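PDB 6HCP: BauA from Acinetobacter baumannii, which takes up iron across the outer membrane as the receptor for ferric preacinetobactin, probably by a TonB-dependent mechanism. Local coordinates for residues T64-D69 with R137-K142; D115-G120 with G158-L163; G40-T45 with R576-F581; K78-V83 with W100-Y105. All blocks are in the same frame, centred on the assembly; numbering follows the deposited sequence.

Contact 1 (T64-D69 with R137-K142); sequences TISYTD and RVEVLK. With EDO (1,2-ethanediol), chain H.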
# COMPACT_ATOMS: atom_id res chain seq x y z
N THR A 64 -12.99 -24.92 -24.65
CA THR A 64 -12.76 -23.69 -25.39
C THR A 64 -13.28 -22.49 -24.60
O THR A 64 -14.23 -22.61 -23.81
CB THR A 64 -13.48 -23.70 -26.74
OG1 THR A 64 -14.87 -23.96 -26.50
CG2 THR A 64 -12.88 -24.72 -27.69
N ILE A 65 -12.64 -21.35 -24.80
CA ILE A 65 -13.14 -20.08 -24.26
C ILE A 65 -12.74 -18.97 -25.20
O ILE A 65 -11.69 -19.03 -25.85
CB ILE A 65 -12.63 -19.84 -22.82
CG1 ILE A 65 -13.27 -18.58 -22.24
CG2 ILE A 65 -11.11 -19.76 -22.79
CD1 ILE A 65 -13.70 -18.70 -20.82
N SER A 66 -13.63 -17.98 -25.36
CA SER A 66 -13.33 -16.82 -26.17
C SER A 66 -13.60 -15.54 -25.37
O SER A 66 -14.72 -15.33 -24.92
CB SER A 66 -14.15 -16.83 -27.43
OG SER A 66 -13.98 -15.64 -28.16
N TYR A 67 -12.56 -14.72 -25.23
CA TYR A 67 -12.65 -13.44 -24.52
C TYR A 67 -12.93 -12.33 -25.53
O TYR A 67 -12.33 -12.27 -26.59
CB TYR A 67 -11.35 -13.15 -23.78
CG TYR A 67 -10.95 -14.22 -22.81
CD1 TYR A 67 -11.56 -14.32 -21.57
CD2 TYR A 67 -9.98 -15.17 -23.13
CE1 TYR A 67 -11.26 -15.36 -20.70
CE2 TYR A 67 -9.67 -16.21 -22.27
CZ TYR A 67 -10.24 -16.24 -21.00
OH TYR A 67 -10.01 -17.30 -20.16
N THR A 68 -13.76 -11.36 -25.11
CA THR A 68 -14.10 -10.21 -25.97
C THR A 68 -13.10 -9.07 -25.76
O THR A 68 -12.42 -8.97 -24.73
CB THR A 68 -15.54 -9.72 -25.72
OG1 THR A 68 -15.58 -9.17 -24.40
CG2 THR A 68 -16.56 -10.83 -25.84
N ASP A 69 -13.12 -8.14 -26.71
CA ASP A 69 -12.35 -6.93 -26.63
C ASP A 69 -12.79 -6.10 -25.41
O ASP A 69 -11.98 -5.37 -24.87
CB ASP A 69 -12.39 -6.13 -27.93
CG ASP A 69 -13.77 -5.78 -28.48
OD1 ASP A 69 -14.77 -6.43 -28.11
OD2 ASP A 69 -13.83 -4.84 -29.26
N ARG A 137 -11.63 -10.68 -30.52
CA ARG A 137 -11.75 -11.87 -29.68
C ARG A 137 -10.35 -12.46 -29.49
O ARG A 137 -9.50 -12.38 -30.36
CB ARG A 137 -12.64 -12.95 -30.29
CG ARG A 137 -14.04 -12.49 -30.66
CD ARG A 137 -14.94 -12.36 -29.44
NE ARG A 137 -16.30 -12.01 -29.83
CZ ARG A 137 -16.82 -10.78 -29.81
NH1 ARG A 137 -16.09 -9.71 -29.49
NH2 ARG A 137 -18.09 -10.64 -30.12
N VAL A 138 -10.14 -13.05 -28.32
CA VAL A 138 -8.98 -13.87 -28.04
C VAL A 138 -9.48 -15.24 -27.59
O VAL A 138 -10.13 -15.33 -26.55
CB VAL A 138 -8.08 -13.24 -26.97
CG1 VAL A 138 -6.99 -14.22 -26.54
CG2 VAL A 138 -7.48 -11.94 -27.44
N GLU A 139 -9.29 -16.25 -28.45
CA GLU A 139 -9.87 -17.55 -28.28
C GLU A 139 -8.78 -18.55 -27.86
O GLU A 139 -7.64 -18.50 -28.32
CB GLU A 139 -10.50 -18.04 -29.59
CG GLU A 139 -11.47 -17.08 -30.23
CD GLU A 139 -12.08 -17.59 -31.52
OE1 GLU A 139 -11.52 -18.58 -32.11
OE2 GLU A 139 -13.14 -17.06 -31.91
N VAL A 140 -9.16 -19.48 -26.98
CA VAL A 140 -8.28 -20.54 -26.53
C VAL A 140 -9.00 -21.87 -26.74
O VAL A 140 -10.15 -22.06 -26.32
CB VAL A 140 -7.87 -20.39 -25.05
CG1 VAL A 140 -6.89 -21.48 -24.63
CG2 VAL A 140 -7.28 -19.03 -24.76
N LEU A 141 -8.26 -22.81 -27.33
CA LEU A 141 -8.68 -24.21 -27.39
C LEU A 141 -7.63 -25.03 -26.65
O LEU A 141 -6.45 -24.94 -26.99
CB LEU A 141 -8.81 -24.66 -28.84
CG LEU A 141 -9.34 -26.09 -29.01
CD1 LEU A 141 -10.14 -26.23 -30.29
CD2 LEU A 141 -8.22 -27.11 -28.96
N LYS A 142 -8.04 -25.73 -25.60
CA LYS A 142 -7.11 -26.38 -24.71
C LYS A 142 -6.76 -27.77 -25.24
O LYS A 142 -7.60 -28.51 -25.75
CB LYS A 142 -7.65 -26.43 -23.28
CG LYS A 142 -7.88 -25.05 -22.68
CD LYS A 142 -8.53 -25.06 -21.33
CE LYS A 142 -9.25 -23.76 -21.03
NZ LYS A 142 -9.65 -23.71 -19.62
C1 EDO H . -16.72 -20.36 -26.54
O1 EDO H . -17.37 -21.60 -26.86
C2 EDO H . -16.89 -20.03 -25.06
O2 EDO H . -16.18 -18.81 -24.74
O HOH W 1 -15.11 -16.04 -30.47
O HOH W 2 -17.36 -7.16 -29.36

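Contact 2 (D115-G120 with G158-L163); sequences DMSMNG and GGTVNL. With EDO (1,2-ethanediol), chain P.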
# COMPACT_ATOMS: atom_id res chain seq x y z
N ASP A 115 3.14 -19.85 -32.07
CA ASP A 115 2.14 -20.81 -32.52
C ASP A 115 0.72 -20.25 -32.44
O ASP A 115 -0.26 -20.99 -32.55
CB ASP A 115 2.25 -22.13 -31.75
CG ASP A 115 3.50 -22.91 -32.11
OD1 ASP A 115 4.14 -22.54 -33.12
OD2 ASP A 115 3.87 -23.84 -31.36
N MET A 116 0.57 -18.94 -32.22
CA MET A 116 -0.77 -18.36 -32.23
C MET A 116 -1.26 -18.22 -33.67
O MET A 116 -0.45 -17.98 -34.57
CB MET A 116 -0.77 -16.97 -31.59
CG MET A 116 -0.26 -16.98 -30.16
SD MET A 116 -0.57 -15.34 -29.43
CE MET A 116 0.50 -14.31 -30.41
N SER A 117 -2.57 -18.31 -33.86
CA SER A 117 -3.16 -18.05 -35.15
C SER A 117 -3.87 -16.69 -35.15
O SER A 117 -4.24 -16.17 -34.09
CB SER A 117 -4.07 -19.17 -35.57
OG SER A 117 -5.08 -19.44 -34.60
N MET A 118 -3.98 -16.10 -36.35
CA MET A 118 -4.74 -14.89 -36.58
C MET A 118 -5.85 -15.18 -37.59
O MET A 118 -5.56 -15.65 -38.68
CB MET A 118 -3.87 -13.74 -37.11
CG MET A 118 -4.68 -12.44 -37.27
SD MET A 118 -3.69 -11.08 -37.94
CE MET A 118 -2.49 -10.86 -36.64
N ASN A 119 -7.11 -15.12 -37.13
CA ASN A 119 -8.25 -15.50 -37.94
C ASN A 119 -8.02 -16.90 -38.53
O ASN A 119 -8.35 -17.17 -39.70
CB ASN A 119 -8.49 -14.47 -39.05
CG ASN A 119 -8.76 -13.08 -38.51
OD1 ASN A 119 -9.52 -12.93 -37.56
ND2 ASN A 119 -8.18 -12.07 -39.14
N GLY A 120 -7.43 -17.79 -37.72
CA GLY A 120 -7.27 -19.20 -38.07
C GLY A 120 -5.97 -19.52 -38.80
O GLY A 120 -5.69 -20.70 -39.04
N GLY A 158 0.33 -27.51 -26.12
CA GLY A 158 -0.50 -27.29 -24.94
C GLY A 158 -1.92 -26.82 -25.30
O GLY A 158 -2.89 -27.09 -24.58
N GLY A 159 -2.01 -25.98 -26.33
CA GLY A 159 -3.32 -25.47 -26.79
C GLY A 159 -3.13 -24.48 -27.92
O GLY A 159 -2.03 -24.09 -28.23
N THR A 160 -4.24 -23.99 -28.47
CA THR A 160 -4.16 -23.03 -29.55
C THR A 160 -4.87 -21.73 -29.11
O THR A 160 -6.02 -21.76 -28.66
CB THR A 160 -4.74 -23.58 -30.85
OG1 THR A 160 -4.01 -24.76 -31.20
CG2 THR A 160 -4.67 -22.56 -31.98
N VAL A 161 -4.16 -20.63 -29.29
CA VAL A 161 -4.66 -19.30 -29.08
C VAL A 161 -4.92 -18.69 -30.46
O VAL A 161 -3.99 -18.58 -31.26
CB VAL A 161 -3.64 -18.45 -28.30
CG1 VAL A 161 -4.15 -17.03 -28.10
CG2 VAL A 161 -3.29 -19.11 -26.97
N ASN A 162 -6.18 -18.31 -30.70
CA ASN A 162 -6.60 -17.76 -31.98
C ASN A 162 -7.07 -16.31 -31.75
O ASN A 162 -7.96 -16.07 -30.93
CB ASN A 162 -7.71 -18.60 -32.61
CG ASN A 162 -8.14 -18.09 -33.97
OD1 ASN A 162 -7.29 -17.78 -34.81
ND2 ASN A 162 -9.45 -17.89 -34.15
N LEU A 163 -6.42 -15.38 -32.46
CA LEU A 163 -6.71 -13.97 -32.31
C LEU A 163 -7.56 -13.51 -33.49
O LEU A 163 -7.18 -13.72 -34.67
CB LEU A 163 -5.40 -13.18 -32.26
CG LEU A 163 -4.37 -13.69 -31.25
CD1 LEU A 163 -3.13 -12.81 -31.24
CD2 LEU A 163 -4.95 -13.77 -29.85
C1 EDO P . -8.41 -20.47 -41.61
O1 EDO P . -9.31 -21.00 -42.58
C2 EDO P . -7.37 -19.59 -42.28
O2 EDO P . -7.79 -18.23 -42.19
O HOH W 3 -1.40 -21.12 -30.00
O HOH W 4 -1.02 -24.07 -31.53

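Contact 3 (G40-T45 with R576-F581); sequences GGQVAT and RLMGGF. With EDO (1,2-ethanediol), chain U; EDO (1,2-ethanediol), chain I; EDO (1,2-ethanediol), chain H.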
# COMPACT_ATOMS: atom_id res chain seq x y z
N GLY A 40 -22.77 -10.77 -19.43
CA GLY A 40 -21.58 -10.16 -18.87
C GLY A 40 -20.77 -9.39 -19.90
O GLY A 40 -20.00 -8.51 -19.54
N GLY A 41 -20.82 -9.82 -21.16
CA GLY A 41 -20.15 -9.12 -22.25
C GLY A 41 -18.65 -9.42 -22.35
O GLY A 41 -17.98 -8.86 -23.22
N GLN A 42 -18.14 -10.36 -21.55
CA GLN A 42 -16.67 -10.55 -21.49
C GLN A 42 -16.22 -11.83 -22.21
O GLN A 42 -15.04 -11.94 -22.56
CB GLN A 42 -16.22 -10.47 -20.03
CG GLN A 42 -16.32 -9.02 -19.53
CD GLN A 42 -16.10 -8.91 -18.05
OE1 GLN A 42 -16.29 -9.89 -17.34
NE2 GLN A 42 -15.57 -7.76 -17.62
N VAL A 43 -17.16 -12.73 -22.48
CA VAL A 43 -16.90 -13.99 -23.15
C VAL A 43 -17.91 -14.14 -24.29
O VAL A 43 -19.07 -13.70 -24.17
CB VAL A 43 -17.02 -15.12 -22.11
CG1 VAL A 43 -17.21 -16.48 -22.75
CG2 VAL A 43 -15.83 -15.10 -21.17
N ALA A 44 -17.48 -14.76 -25.38
CA ALA A 44 -18.34 -15.01 -26.55
C ALA A 44 -18.89 -16.44 -26.50
O ALA A 44 -18.39 -17.29 -25.77
CB ALA A 44 -17.57 -14.75 -27.81
N THR A 45 -19.94 -16.70 -27.29
CA THR A 45 -20.67 -17.95 -27.19
C THR A 45 -20.14 -18.98 -28.19
O THR A 45 -20.61 -20.12 -28.20
CB THR A 45 -22.17 -17.73 -27.42
OG1 THR A 45 -22.28 -17.02 -28.65
CG2 THR A 45 -22.81 -16.93 -26.31
N ARG A 576 -20.59 -10.47 -12.21
CA ARG A 576 -19.90 -11.33 -13.15
C ARG A 576 -18.84 -12.13 -12.40
O ARG A 576 -18.20 -11.61 -11.50
CB ARG A 576 -19.30 -10.49 -14.28
CG ARG A 576 -20.36 -9.81 -15.15
CD ARG A 576 -19.77 -8.86 -16.15
NE ARG A 576 -19.19 -7.70 -15.53
CZ ARG A 576 -19.88 -6.67 -15.04
NH1 ARG A 576 -19.26 -5.72 -14.38
NH2 ARG A 576 -21.20 -6.62 -15.16
N LEU A 577 -18.68 -13.39 -12.79
CA LEU A 577 -17.75 -14.30 -12.15
C LEU A 577 -17.13 -15.20 -13.22
O LEU A 577 -17.87 -15.86 -13.96
CB LEU A 577 -18.55 -15.15 -11.17
CG LEU A 577 -17.76 -15.98 -10.19
CD1 LEU A 577 -16.87 -15.09 -9.33
CD2 LEU A 577 -18.72 -16.77 -9.32
N MET A 578 -15.79 -15.27 -13.24
CA MET A 578 -15.00 -16.13 -14.16
C MET A 578 -13.85 -16.77 -13.36
O MET A 578 -13.17 -16.09 -12.59
CB MET A 578 -14.38 -15.32 -15.30
CG MET A 578 -15.37 -14.77 -16.31
SD MET A 578 -14.64 -13.45 -17.35
CE MET A 578 -13.28 -14.33 -18.11
N GLY A 579 -13.65 -18.07 -13.55
CA GLY A 579 -12.53 -18.73 -12.93
C GLY A 579 -12.72 -20.23 -12.87
O GLY A 579 -13.47 -20.80 -13.66
N GLY A 580 -12.00 -20.85 -11.95
CA GLY A 580 -12.05 -22.28 -11.81
C GLY A 580 -10.90 -22.82 -10.98
O GLY A 580 -10.07 -22.07 -10.41
N PHE A 581 -10.87 -24.15 -10.94
CA PHE A 581 -9.92 -24.95 -10.17
C PHE A 581 -9.40 -26.06 -11.09
O PHE A 581 -10.16 -26.64 -11.86
CB PHE A 581 -10.59 -25.58 -8.94
CG PHE A 581 -11.31 -24.59 -8.06
CD1 PHE A 581 -12.59 -24.15 -8.38
CD2 PHE A 581 -10.68 -24.04 -6.95
CE1 PHE A 581 -13.20 -23.16 -7.63
CE2 PHE A 581 -11.34 -23.11 -6.15
CZ PHE A 581 -12.57 -22.62 -6.53
C1 EDO U . -18.61 -12.69 -17.79
O1 EDO U . -17.79 -13.63 -17.07
C2 EDO U . -18.80 -13.24 -19.20
O2 EDO U . -19.21 -12.24 -20.09
C1 EDO I . -15.75 -11.41 -14.40
O1 EDO I . -16.07 -11.74 -15.80
C2 EDO I . -14.26 -11.48 -14.09
O2 EDO I . -13.51 -10.40 -14.64
C1 EDO H . -16.72 -20.36 -26.54
O1 EDO H . -17.37 -21.60 -26.86
C2 EDO H . -16.89 -20.03 -25.06
O2 EDO H . -16.18 -18.81 -24.74

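Contact 4 (K78-V83 with W100-Y105); sequences KDITEV and WSENYY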
# COMPACT_ATOMS: atom_id res chain seq x y z
N LYS A 78 -2.02 -5.77 -21.49
CA LYS A 78 -0.90 -5.25 -22.25
C LYS A 78 -0.33 -6.34 -23.19
O LYS A 78 0.51 -6.06 -24.03
CB LYS A 78 0.17 -4.76 -21.28
CG LYS A 78 -0.26 -3.67 -20.31
CD LYS A 78 -0.23 -2.27 -20.91
CE LYS A 78 -0.67 -1.16 -19.96
NZ LYS A 78 -2.13 -1.22 -19.69
N ASP A 79 -0.72 -7.60 -22.96
CA ASP A 79 -0.26 -8.72 -23.77
C ASP A 79 -1.28 -9.85 -23.66
O ASP A 79 -2.30 -9.71 -23.00
CB ASP A 79 1.17 -9.13 -23.40
CG ASP A 79 1.34 -9.70 -22.00
OD1 ASP A 79 0.34 -10.16 -21.43
OD2 ASP A 79 2.47 -9.61 -21.46
N ILE A 80 -1.07 -10.93 -24.44
CA ILE A 80 -2.06 -11.97 -24.54
C ILE A 80 -2.17 -12.73 -23.21
O ILE A 80 -3.25 -13.12 -22.80
CB ILE A 80 -1.76 -12.90 -25.72
CG1 ILE A 80 -1.83 -12.14 -27.05
CG2 ILE A 80 -2.71 -14.08 -25.69
CD1 ILE A 80 -3.15 -11.41 -27.26
N THR A 81 -1.03 -12.86 -22.51
CA THR A 81 -1.00 -13.56 -21.20
C THR A 81 -2.00 -12.92 -20.24
O THR A 81 -2.71 -13.61 -19.51
CB THR A 81 0.41 -13.52 -20.59
OG1 THR A 81 1.31 -14.16 -21.50
CG2 THR A 81 0.46 -14.21 -19.25
N GLU A 82 -2.03 -11.58 -20.23
CA GLU A 82 -2.88 -10.81 -19.31
C GLU A 82 -4.36 -10.96 -19.67
O GLU A 82 -5.22 -10.64 -18.85
CB GLU A 82 -2.48 -9.33 -19.33
CG GLU A 82 -1.16 -9.10 -18.63
CD GLU A 82 -0.68 -7.66 -18.55
OE1 GLU A 82 -1.47 -6.74 -18.84
OE2 GLU A 82 0.47 -7.48 -18.14
N VAL A 83 -4.66 -11.48 -20.87
CA VAL A 83 -6.00 -11.85 -21.21
C VAL A 83 -6.30 -13.29 -20.77
O VAL A 83 -7.35 -13.56 -20.19
CB VAL A 83 -6.27 -11.69 -22.72
CG1 VAL A 83 -7.71 -12.04 -23.05
CG2 VAL A 83 -5.94 -10.29 -23.21
N TRP A 100 11.76 -11.18 -22.34
CA TRP A 100 12.02 -11.06 -23.77
C TRP A 100 10.90 -11.69 -24.61
O TRP A 100 10.84 -11.49 -25.82
CB TRP A 100 13.40 -11.64 -24.11
CG TRP A 100 13.65 -13.00 -23.55
CD1 TRP A 100 14.28 -13.32 -22.39
CD2 TRP A 100 13.31 -14.25 -24.17
NE1 TRP A 100 14.34 -14.67 -22.23
CE2 TRP A 100 13.82 -15.27 -23.35
CE3 TRP A 100 12.70 -14.60 -25.38
CZ2 TRP A 100 13.63 -16.62 -23.63
CZ3 TRP A 100 12.50 -15.94 -25.66
CH2 TRP A 100 12.94 -16.93 -24.78
N SER A 101 10.00 -12.43 -23.97
CA SER A 101 8.78 -12.93 -24.61
C SER A 101 7.72 -13.16 -23.54
O SER A 101 8.05 -13.25 -22.36
CB SER A 101 9.00 -14.21 -25.40
OG SER A 101 9.03 -15.35 -24.54
N GLU A 102 6.49 -13.39 -23.99
CA GLU A 102 5.45 -13.95 -23.12
C GLU A 102 5.81 -15.42 -22.86
O GLU A 102 6.61 -16.03 -23.58
CB GLU A 102 4.06 -13.88 -23.75
CG GLU A 102 3.63 -12.47 -24.15
CD GLU A 102 2.16 -12.37 -24.55
OE1 GLU A 102 1.34 -12.91 -23.79
OE2 GLU A 102 1.84 -11.73 -25.61
N ASN A 103 5.27 -15.95 -21.77
CA ASN A 103 5.54 -17.34 -21.41
C ASN A 103 4.33 -17.92 -20.69
O ASN A 103 3.99 -17.51 -19.59
CB ASN A 103 6.77 -17.47 -20.51
CG ASN A 103 7.12 -18.92 -20.23
OD1 ASN A 103 7.09 -19.75 -21.14
ND2 ASN A 103 7.41 -19.26 -18.99
N TYR A 104 3.65 -18.87 -21.34
CA TYR A 104 2.53 -19.55 -20.70
C TYR A 104 2.46 -21.02 -21.13
O TYR A 104 2.99 -21.43 -22.14
CB TYR A 104 1.20 -18.84 -21.00
CG TYR A 104 0.94 -18.55 -22.45
CD1 TYR A 104 0.30 -19.47 -23.27
CD2 TYR A 104 1.28 -17.33 -23.01
CE1 TYR A 104 0.15 -19.24 -24.63
CE2 TYR A 104 1.08 -17.07 -24.35
CZ TYR A 104 0.52 -18.02 -25.17
OH TYR A 104 0.35 -17.76 -26.52
N TYR A 105 1.88 -21.82 -20.22
CA TYR A 105 1.58 -23.21 -20.40
C TYR A 105 0.06 -23.37 -20.46
O TYR A 105 -0.67 -22.67 -19.75
CB TYR A 105 2.12 -24.03 -19.22
CG TYR A 105 3.61 -24.02 -19.06
CD1 TYR A 105 4.26 -22.94 -18.48
CD2 TYR A 105 4.35 -25.16 -19.31
CE1 TYR A 105 5.63 -22.94 -18.29
CE2 TYR A 105 5.74 -25.16 -19.20
CZ TYR A 105 6.37 -24.07 -18.63
OH TYR A 105 7.72 -24.10 -18.47
O HOH W 5 3.84 -13.88 -20.27

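Contact 1 (T64-D69 with R137-K142)
Ile65 and Tyr67 face Val140 and Val138 in the mixed five-stranded sheet of the plug domain, where strands 64-68 and 135-142 run antiparallel. Both are hydrogen-bonded pairs. Ile65 N binds Val140 O at 3.0 Å, and Val140 N returns to Ile65 O at 2.8 Å. Tyr67 N meets Val138 O at 2.8 Å, almost straight at 173°, and Val138 N binds Tyr67 O. Ser66 and Glu139 form the non-hydrogen-bonded pair between them. The face with Ile65, Tyr67, Val138 and Val140 is largely apolar. Ile65 CG2 packs 4.0 Å from Val140 CB, the two side chains side by side. Ile65 CG1 is anti to the backbone N (chi1 -175°) and lies over one face of the Tyr67 ring, near its rim. Val140 CG2 sits at the edge of that ring. The other face is more polar. Thr68 CG2 lies over one face of the Arg137 guanidinium. The salt bridge from Arg137 NH1 to Asp69 OD1 is long, at 3.8 Å. A water bridges it, accepting from Arg137 NH1 at 2.9 Å and donating to Asp69 OD1 at 3.0 Å. Ser66 OG donates to a second water, which donates on to Glu139 OE2. Further out, helix 81-84 covers the apolar face through Val83 and Ile84. Asp36 takes Arg137 NH2 in a salt bridge, and Thr68 OG1 binds Gly41 O. Glu139 OE1 is held by Asn162 ND2 and Asn48 N.

Contact 2 (D115-G120 with G158-L163)
Asn162 OD1 is gripped by two donors, Ser117 OG at 2.8 Å and Gly120 N at 2.9 Å. Both come from the same face of the amide plane, with Ser117 OG tilted 32° from it and Gly120 N 21°. Asn162 CG stands anti to its backbone N (chi1 -178°), which sets it 3.4 Å from Ser117 OG. The other end of the amide, ND2, binds Glu139 OE1, which helps to set which end of the amide faces the turn. Ser117 lies beside Asn162, and Met118 beside Leu163, as parallel neighbours in the plug sheet. Ser117 N donates to Val161 O at 3.0 Å, and Leu163 N to Ser117 O at 2.8 Å. Asn119 N then donates to Leu163 O at 2.8 Å. Asn119 and Gly120 both have positive phi and form a type I' turn, which joins strands 117-118 and 121-122 in a tight beta hairpin. Asn162 OD1 thus holds the turn as well as the strand. On the other side of the strand, the Met116 side chain lies alongside Val161, with CG 4.1 Å from Val161 CB. The bent Met116 chain brings CE to within 4.0 Å of Leu163 CD1. One step before the first direct bond, a water donates to Asp115 O and accepts from Val161 N.

Contact 3 (G40-T45 with R576-F581)
The seam between plug and barrel wall is bridged here by Gly40, Gln42 and Val43, which meet Arg576 and Met578 of barrel strand 575-590. The two segments share no direct hydrogen bond, and they touch by side chains more than by backbone. Gly40 O lies 3.4 Å from Arg576 CD, and Gly40 CA is nearly as close. Gln42 OE1 comes to 3.8 Å from the same CD and lies near the guanidinium plane, at its edge. The amide and guanidinium planes stand 87° apart. The Arg576 chain bends at CD (chi3 -68°), which turns NE toward its salt-bridge partner Glu614. Arg576 NH1 binds Asp616. Gln42 NE2 donates a hydrogen bond to Asp74 of the plug and a weak one to Glu614. Further along, Val43 CG2 packs 4.1 Å from Met578 CE, the two side chains pointing opposite ways as they pass. Met578 was modelled in two conformers, so this packing is less certain. Ethanediol molecules, probably from the crystallisation liquor, lie in the seam. One accepts from Gln42 N through its O2 at 2.6 Å. Another approaches Gln42 OE1, but too closely for that bond to be trusted. Both sit too close to Met578, so their placement there is doubtful. Behind the contact, Gln42 and Ala44 bond by backbone to Thr68 and Ser66. A globular plug packed inside a 22-stranded barrel is characteristic of TonB-dependent receptors.

Contact 4 (K78-V83 with W100-Y105)
Glu102 CG is anti to the carbonyl carbon (chi1 -57°), and the chain runs extended beyond it, carrying the carboxylate to the backbone of Ile80 and Thr81. Thr81 OG1 stands beside its own backbone N (chi1 -60°), so both groups of Thr81 can reach one oxygen. Glu102 OE1 accepts from Thr81 N at 2.7 Å on its syn side. It also accepts from Thr81 OG1 at 2.6 Å, through the anti lone pair. Glu102 OE2 takes a weak bond from Ile80 N at 3.2 Å. It also accepts from Thr130 N. The carboxylate therefore ties the segment leading into plug helix 81-84 to the coil before strand 105-106. Asp79 lies against it, the two side chains passing in opposite directions with their carboxylates stacked, planes 12° apart. Asp79 OD1 is 3.8 Å from Glu102 OE1. That same OD1 accepts from Glu82 N at 3.0 Å, a capping bond of the helix. Thr81 OG1 also accepts from a water, which itself accepts a hydrogen bond from Asn103 N. Tyr104 CD2 lies 3.5 Å from Thr81 OG1. Two acidic groups are thus stacked in a partly buried place. Their repulsion would tend to raise the affinity of one for a proton, while the amides and hydroxyl around Glu102 probably offset this by stabilising its negative charge.

From the N terminus, segment 40-45 opens contact 3, which closes only at barrel strand 575-590, so the other three contacts lie nested inside its loop. Segment 64-69 opens contact 1 next. Contact 4 opens and closes within that loop, joining 78-83 to 100-105. Segment 115-120 then opens contact 2 before 137-142 closes contact 1, and 158-163 closes contact 2 afterwards. Contacts 1 and 2 therefore cross, and strands 135-142 and 159-165 are neighbours in the plug sheet. Contact 4 touches both through Val83, Ile80 and Tyr104. Contact 3 touches contact 1 and ties this plug core to the barrel.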